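Local coordinates for CRISPR protein (Archaeoglobus fulgidus, PDB 4MJK), which is a Cas5-family CRISPR protein that probably serves as a subunit of an archaeal type I-A Cascade complex for CRISPR RNA-guided defence, at residues L79-S82 / D83-R86; A252-G256 / G257-I261. All blocks are in the same frame, centred on the assembly; numbering follows the deposited sequence.

Interaction 1: L79-S82 / D83-R86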
loop_
_atom_site.group_PDB
_atom_site.type_symbol
_atom_site.label_atom_id
_atom_site.label_comp_id
_atom_site.label_asym_id
_atom_site.label_seq_id
_atom_site.Cartn_x
_atom_site.Cartn_y
_atom_site.Cartn_z
ATOM N N LEU A 79 6.619 -4.803 4.570
ATOM C CA LEU A 79 6.862 -3.710 5.498
ATOM C C LEU A 79 5.593 -3.585 6.322
ATOM O O LEU A 79 4.594 -3.069 5.844
ATOM C CB LEU A 79 7.161 -2.413 4.723
ATOM C CG LEU A 79 7.398 -1.154 5.555
ATOM C CD1 LEU A 79 8.672 -1.284 6.377
ATOM C CD2 LEU A 79 7.456 0.101 4.654
ATOM N N ARG A 80 5.617 -4.114 7.540
ATOM C CA ARG A 80 4.417 -4.145 8.363
ATOM C C ARG A 80 4.118 -2.733 8.846
ATOM O O ARG A 80 5.036 -1.938 9.048
ATOM C CB ARG A 80 4.610 -5.082 9.550
ATOM C CG ARG A 80 4.941 -6.506 9.148
ATOM C CD ARG A 80 5.388 -7.301 10.358
ATOM N NE ARG A 80 6.597 -6.733 10.943
ATOM C CZ ARG A 80 7.038 -7.015 12.164
ATOM N NH1 ARG A 80 6.363 -7.864 12.937
ATOM N NH2 ARG A 80 8.147 -6.442 12.618
ATOM N N TYR A 81 2.845 -2.406 9.034
ATOM C CA TYR A 81 2.559 -1.071 9.551
ATOM C C TYR A 81 3.110 -0.931 10.964
ATOM O O TYR A 81 3.410 0.171 11.422
ATOM C CB TYR A 81 1.076 -0.716 9.458
ATOM C CG TYR A 81 0.800 0.206 8.291
ATOM C CD1 TYR A 81 0.405 -0.302 7.063
ATOM C CD2 TYR A 81 0.974 1.586 8.409
ATOM C CE1 TYR A 81 0.170 0.536 5.987
ATOM C CE2 TYR A 81 0.741 2.440 7.331
ATOM C CZ TYR A 81 0.343 1.901 6.126
ATOM O OH TYR A 81 0.093 2.716 5.047
ATOM N N SER A 82 3.287 -2.055 11.648
ATOM C CA SER A 82 3.937 -1.988 12.953
ATOM C C SER A 82 5.389 -1.513 12.811
ATOM O O SER A 82 5.866 -0.762 13.662
ATOM C CB SER A 82 3.813 -3.309 13.737
ATOM O OG SER A 82 4.700 -4.296 13.258
ATOM N N ASP A 83 6.071 -1.923 11.733
ATOM C CA ASP A 83 7.431 -1.433 11.417
ATOM C C ASP A 83 7.395 0.068 11.091
ATOM O O ASP A 83 8.227 0.857 11.553
ATOM C CB ASP A 83 7.998 -2.155 10.188
ATOM C CG ASP A 83 8.309 -3.625 10.442
ATOM O OD1 ASP A 83 8.870 -3.930 11.516
ATOM O OD2 ASP A 83 7.997 -4.469 9.559
ATOM N N ILE A 84 6.427 0.443 10.263
ATOM C CA ILE A 84 6.261 1.820 9.838
ATOM C C ILE A 84 5.988 2.765 11.013
ATOM O O ILE A 84 6.617 3.823 11.130
ATOM C CB ILE A 84 5.118 1.935 8.820
ATOM C CG1 ILE A 84 5.552 1.357 7.468
ATOM C CG2 ILE A 84 4.671 3.401 8.683
ATOM C CD1 ILE A 84 4.376 0.857 6.601
ATOM N N ASN A 85 5.041 2.391 11.871
ATOM C CA ASN A 85 4.655 3.256 12.979
ATOM C C ASN A 85 5.785 3.343 14.002
ATOM O O ASN A 85 5.927 4.347 14.692
ATOM C CB ASN A 85 3.315 2.821 13.590
ATOM C CG ASN A 85 2.147 3.105 12.656
ATOM O OD1 ASN A 85 2.254 3.950 11.768
ATOM N ND2 ASN A 85 1.035 2.399 12.839
ATOM N N ARG A 86 6.610 2.299 14.049
ATOM C CA ARG A 86 7.837 2.307 14.846
ATOM C C ARG A 86 8.883 3.288 14.298
ATOM O O ARG A 86 9.406 4.124 15.042
ATOM C CB ARG A 86 8.435 0.904 14.909
ATOM C CG ARG A 86 8.916 0.506 16.300
ATOM C CD ARG A 86 9.490 -0.907 16.324
ATOM N NE ARG A 86 10.213 -1.187 17.565
ATOM C CZ ARG A 86 10.804 -2.347 17.843
ATOM N NH1 ARG A 86 10.756 -3.348 16.971
ATOM N NH2 ARG A 86 11.442 -2.509 18.995
#

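Interaction 2: A252-G256 / G257-I261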
loop_
_atom_site.group_PDB
_atom_site.type_symbol
_atom_site.label_atom_id
_atom_site.label_comp_id
_atom_site.label_asym_id
_atom_site.label_seq_id
_atom_site.Cartn_x
_atom_site.Cartn_y
_atom_site.Cartn_z
ATOM N N ALA A 252 8.599 -33.682 2.847
ATOM C CA ALA A 252 8.909 -32.685 1.842
ATOM C C ALA A 252 8.275 -33.094 0.517
ATOM O O ALA A 252 8.323 -34.271 0.137
ATOM C CB ALA A 252 10.412 -32.572 1.686
ATOM N N TYR A 253 7.675 -32.137 -0.185
ATOM C CA TYR A 253 7.074 -32.419 -1.484
ATOM C C TYR A 253 7.827 -31.649 -2.545
ATOM O O TYR A 253 8.043 -30.445 -2.410
ATOM C CB TYR A 253 5.586 -32.053 -1.504
ATOM C CG TYR A 253 4.778 -32.880 -0.550
ATOM C CD1 TYR A 253 4.202 -34.081 -0.953
ATOM C CD2 TYR A 253 4.613 -32.485 0.774
ATOM C CE1 TYR A 253 3.469 -34.857 -0.065
ATOM C CE2 TYR A 253 3.874 -33.248 1.666
ATOM C CZ TYR A 253 3.315 -34.439 1.239
ATOM O OH TYR A 253 2.593 -35.205 2.125
ATOM N N GLU A 254 8.249 -32.353 -3.589
ATOM C CA GLU A 254 9.145 -31.767 -4.572
ATOM C C GLU A 254 8.602 -31.868 -5.987
ATOM O O GLU A 254 8.038 -32.895 -6.382
ATOM C CB GLU A 254 10.546 -32.405 -4.487
ATOM C CG GLU A 254 11.513 -31.902 -5.569
ATOM C CD GLU A 254 12.964 -32.309 -5.318
ATOM O OE1 GLU A 254 13.193 -33.231 -4.503
ATOM O OE2 GLU A 254 13.874 -31.704 -5.935
ATOM N N ALA A 255 8.760 -30.781 -6.735
ATOM C CA ALA A 255 8.457 -30.752 -8.158
ATOM C C ALA A 255 9.597 -30.008 -8.829
ATOM O O ALA A 255 9.706 -28.785 -8.715
ATOM C CB ALA A 255 7.132 -30.038 -8.417
ATOM N N GLY A 256 10.462 -30.742 -9.520
ATOM C CA GLY A 256 11.649 -30.126 -10.076
ATOM C C GLY A 256 12.451 -29.545 -8.934
ATOM O O GLY A 256 12.729 -30.237 -7.956
ATOM N N GLY A 257 12.813 -28.271 -9.038
ATOM C CA GLY A 257 13.587 -27.636 -7.985
ATOM C C GLY A 257 12.764 -27.098 -6.821
ATOM O O GLY A 257 13.321 -26.705 -5.800
ATOM N N GLU A 258 11.444 -27.074 -6.964
ATOM C CA GLU A 258 10.589 -26.478 -5.940
ATOM C C GLU A 258 10.299 -27.497 -4.850
ATOM O O GLU A 258 9.799 -28.591 -5.129
ATOM C CB GLU A 258 9.272 -25.998 -6.540
ATOM C CG GLU A 258 9.403 -25.176 -7.837
ATOM C CD GLU A 258 10.128 -23.848 -7.636
ATOM O OE1 GLU A 258 9.766 -23.090 -6.708
ATOM O OE2 GLU A 258 11.064 -23.557 -8.415
ATOM N N VAL A 259 10.606 -27.135 -3.612
ATOM C CA VAL A 259 10.384 -28.029 -2.480
ATOM C C VAL A 259 9.573 -27.350 -1.383
ATOM O O VAL A 259 9.916 -26.271 -0.919
ATOM C CB VAL A 259 11.712 -28.518 -1.871
ATOM C CG1 VAL A 259 11.444 -29.525 -0.744
ATOM C CG2 VAL A 259 12.596 -29.140 -2.946
ATOM N N VAL A 260 8.483 -27.977 -0.966
ATOM C CA VAL A 260 7.735 -27.422 0.139
ATOM C C VAL A 260 7.493 -28.491 1.208
ATOM O O VAL A 260 7.268 -29.653 0.901
ATOM C CB VAL A 260 6.410 -26.805 -0.332
ATOM C CG1 VAL A 260 5.446 -27.890 -0.845
ATOM C CG2 VAL A 260 5.795 -25.989 0.785
ATOM N N ILE A 261 7.547 -28.084 2.465
ATOM C CA ILE A 261 7.377 -29.018 3.574
ATOM C C ILE A 261 5.924 -29.017 4.033
ATOM O O ILE A 261 5.334 -27.960 4.235
ATOM C CB ILE A 261 8.296 -28.641 4.751
ATOM C CG1 ILE A 261 9.761 -28.755 4.338
ATOM C CG2 ILE A 261 8.038 -29.542 5.971
ATOM C CD1 ILE A 261 10.690 -27.995 5.258
#

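Interaction 1: L79-S82 / D83-R86
Asp83 OD2 is gripped by two nitrogens of Arg80 that reach it from the same face of the carboxylate. The backbone N of Arg80 lies 3.1 Å from OD2 of Asp83, on the anti side but tilted from the plane. The side-chain NE of Arg80, 3.0 Å from that OD2, comes from above the carboxylate plane, with a fairly straight N-H···O angle of 166°. A second salt-bridge bond runs from Arg80 NH2 to Asp83 OD1 at 2.8 Å, on the syn side and likewise tilted. The grip is therefore side-on, one guanidinium nitrogen to each oxygen, but not coplanar: the guanidinium plane of Arg80 and the carboxylate plane of Asp83 stand 57° apart. A bend at chi3 of Arg80 brings its guanidinium back over the helix start, where Ser82 OG lies over one face. Fixing both oxygens probably favours the charged carboxylate.

Arg80 occupies the N-cap position of helix 81-87. Its carbonyl O accepts Ile84 N at 3.0 Å and, weakly, Asp83 N; Asn85 N to Tyr81 O is the next bond along the helix. On the apolar side, Ile84 CD1 sits squarely over the Tyr81 ring, 3.9 Å from the centroid and 7° off the normal, a CH-pi contact. Leu79 crosses Ile84 at about a right angle, with Leu79 CD2 3.6 Å from Ile84 CG1. The leucine's CG lies opposite its backbone N, which brings CG and CD2 against the isoleucine, while CD1 lies by Asp83 CB.

Strand 76-80 thus passes directly into the helix. Tyr81 and Ile84 pack on Ile117 of strand 115-120, while Tyr29 makes a cation-pi contact with Arg80. The second subunit completes the setting: its Leu118 O bonds to Tyr81 OH, and its Ser119 OG to Asn85 OD1.

Interaction 2: A252-G256 / G257-I261
Tyr253 and Val260 form a hydrogen-bonded pair in an antiparallel beta hairpin, with Tyr253 N 2.7 Å from Val260 O and Val260 N 2.9 Å from Tyr253 O. The second such pair, Ala255 with Glu258, closes the hairpin through a type II' turn: Ala255 N donates to Glu258 O at 2.9 Å, and Glu258 N donates back to Ala255 O. At the first corner of the turn Gly256 has a positive phi (60°), which suits a residue without CB; a CB there would also be pressed on Gly257 N.

Side chains alternate between the faces. Ala252, Glu254, Val259 and Ile261 share one; there Ala252 CB meets Val259 CG1 at 4.0 Å, and the glutamate chain runs obliquely past the other valine methyl, with Glu254 CG 4.0 Å from Val259 CG2. Extended from its first torsion onward (chi1 176°), the Glu254 chain carries OE1 out to a salt bridge with Lys170. Replacing Glu254 by an alanine would probably leave Lys170 without this counter-charge and take from Val259 CG2 the CG and CD it packs on.

Further out, Ile174 of strand 174-176 packs against Ala252, Val259 and Ile261. Beneath the other face, Val133 of strand 127-134 and Ala68 of strand 66-73 touch Tyr253 and Val260, and Tyr253 OH bonds to Arg263 O. Glu258 OE1 joins Tyr178 OH and forms a salt bridge with Lys72. A bend at chi2 sets the direction of that carboxylate; nearer the backbone, Glu258 CG lies 3.7 Å from Ala255 O.

Interaction 1 and interaction 2 are separate local structures, in series along the chain and on opposite sides of its centre. Their centres lie 33 Å apart and their nearest atoms about 21 Å apart, so neither touches the other. Residues 79-86 join the edge strand of the three-stranded sheet to a short helix, and the second subunit borders them. The hairpin at 252-261 supplies the last two strands of the six-stranded sheet, and no other chain of the assembly meets it. With no ligand or catalytic site identified near either contact, the comparison is architectural: one strand-to-helix junction at a subunit interface, one strand-to-strand reversal within a single chain.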